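Local structure of putative lipoprotein (Parabacteroides distasonis, 4FVS) at residues 90-93 against 94-98. The protein is of unknown function but, as a putative lipoprotein of the LolA/LolB clan, may bind lipid. Residues are numbered along the deposited sequence; the frame is centred on the assembly and turned at random.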
loop_
_atom_site.group_PDB
_atom_site.type_symbol
_atom_site.label_atom_id
_atom_site.label_comp_id
_atom_site.label_asym_id
_atom_site.label_seq_id
_atom_site.Cartn_x
_atom_site.Cartn_y
_atom_site.Cartn_z
ATOM N N SER A 90 -1.880 -10.226 9.308
ATOM C CA SER A 90 -2.136 -11.402 10.164
ATOM C C SER A 90 -1.518 -11.181 11.567
ATOM O O SER A 90 -2.134 -11.489 12.602
ATOM C CB SER A 90 -1.587 -12.678 9.520
ATOM O OG SER A 90 -0.189 -12.609 9.272
ATOM N N GLU A 91 -0.315 -10.584 11.579
ATOM C CA GLU A 91 0.423 -10.200 12.777
ATOM C C GLU A 91 -0.258 -8.960 13.437
ATOM O O GLU A 91 0.448 -8.061 13.939
ATOM C CB GLU A 91 1.891 -9.891 12.363
ATOM C CG GLU A 91 2.724 -11.107 12.010
ATOM C CD GLU A 91 3.045 -11.958 13.221
ATOM O OE1 GLU A 91 4.066 -11.664 13.884
ATOM O OE2 GLU A 91 2.240 -12.859 13.553
HETATM N N MSE A 92 -1.622 -8.880 13.409
HETATM C CA MSE A 92 -2.258 -7.663 13.865
HETATM C C MSE A 92 -3.543 -7.824 14.629
HETATM O O MSE A 92 -4.403 -8.664 14.331
HETATM C CB MSE A 92 -2.578 -6.760 12.685
HETATM C CG MSE A 92 -1.518 -5.788 12.364
HETATM SE SE MSE A 92 -2.268 -4.694 10.984
HETATM C CE MSE A 92 -0.887 -3.428 10.568
ATOM N N ASN A 93 -3.657 -6.911 15.603
ATOM C CA ASN A 93 -4.772 -6.623 16.481
ATOM C C ASN A 93 -5.001 -5.109 16.377
ATOM O O ASN A 93 -4.237 -4.429 15.691
ATOM C CB ASN A 93 -4.527 -7.130 17.900
ATOM C CG ASN A 93 -3.446 -6.430 18.642
ATOM O OD1 ASN A 93 -3.623 -5.303 19.084
ATOM N ND2 ASN A 93 -2.319 -7.101 18.860
ATOM N N THR A 94 -6.056 -4.584 16.985
ATOM C CA THR A 94 -6.410 -3.170 16.815
ATOM C C THR A 94 -5.468 -2.213 17.564
ATOM O O THR A 94 -5.478 -1.016 17.257
ATOM C CB THR A 94 -7.851 -2.929 17.213
ATOM O OG1 THR A 94 -8.582 -4.111 16.896
ATOM C CG2 THR A 94 -8.454 -1.753 16.455
ATOM N N ASN A 95 -4.624 -2.734 18.481
ATOM C CA ASN A 95 -3.636 -1.925 19.212
ATOM C C ASN A 95 -2.388 -1.713 18.375
ATOM O O ASN A 95 -1.572 -0.860 18.699
ATOM C CB ASN A 95 -3.260 -2.566 20.546
ATOM C CG ASN A 95 -4.394 -2.669 21.518
ATOM O OD1 ASN A 95 -5.240 -1.762 21.629
ATOM N ND2 ASN A 95 -4.401 -3.770 22.262
ATOM N N VAL A 96 -2.245 -2.479 17.295
ATOM C CA VAL A 96 -1.107 -2.392 16.394
ATOM C C VAL A 96 -1.221 -1.126 15.531
ATOM O O VAL A 96 -2.248 -0.888 14.887
ATOM C CB VAL A 96 -0.978 -3.660 15.544
ATOM C CG1 VAL A 96 0.191 -3.555 14.587
ATOM C CG2 VAL A 96 -0.822 -4.882 16.432
ATOM N N ASP A 97 -0.170 -0.294 15.565
ATOM C CA ASP A 97 -0.094 0.918 14.758
ATOM C C ASP A 97 1.226 0.934 13.974
ATOM O O ASP A 97 2.123 0.129 14.241
ATOM C CB ASP A 97 -0.252 2.188 15.618
ATOM C CG ASP A 97 -1.052 3.293 14.928
ATOM O OD1 ASP A 97 -1.025 3.363 13.672
ATOM O OD2 ASP A 97 -1.710 4.080 15.640
ATOM N N ILE A 98 1.307 1.801 12.960
ATOM C CA ILE A 98 2.498 1.971 12.133
ATOM C C ILE A 98 2.810 3.463 12.096
ATOM O O ILE A 98 1.899 4.295 12.045
ATOM C CB ILE A 98 2.334 1.340 10.722
ATOM C CG1 ILE A 98 2.138 -0.194 10.826
ATOM C CG2 ILE A 98 3.534 1.625 9.856
ATOM C CD1 ILE A 98 1.776 -0.953 9.546
#
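Asn93 and Val96 close a type I beta turn that leads into strand 96-98, at the surface of this largely antiparallel, LolA/LolB-clan fold. Val96 N donates to Asn93 O at 3.2 Å, from above the carbonyl plane. Asn62 also donates to that oxygen through its side-chain amide. Asn93 also makes an Asx turn inside the beta turn: Asn95 N reaches Asn93 OD1 at 2.8 Å, tilted 25° from the amide plane. Asn93 chi1 is 67°, which places CG between its own N and C and swings OD1 over the turn. The side-chain amide planes of Asn93 and Asn95 stand 77° apart, so they do not stack. Val96 turns both methyls back to the preceding loop. Val96 CG1 meets CG of Met92, a selenomethionine, at 3.6 Å. Val96 CG2 lies against one face of the Asn93 amide, 3.6 Å from Asn93 ND2. With an alanine here, both methyl contacts go, which is likely to open a gap beside Met92 and bare the face of the Asn93 amide that Val96 CG2 covers. Ile127 of the partner strand 123-129 touches both Met92 and Val96. Beyond CG the Met92 chain runs extended, and Met92 CE ends 3.8 Å from Ile98 CD1.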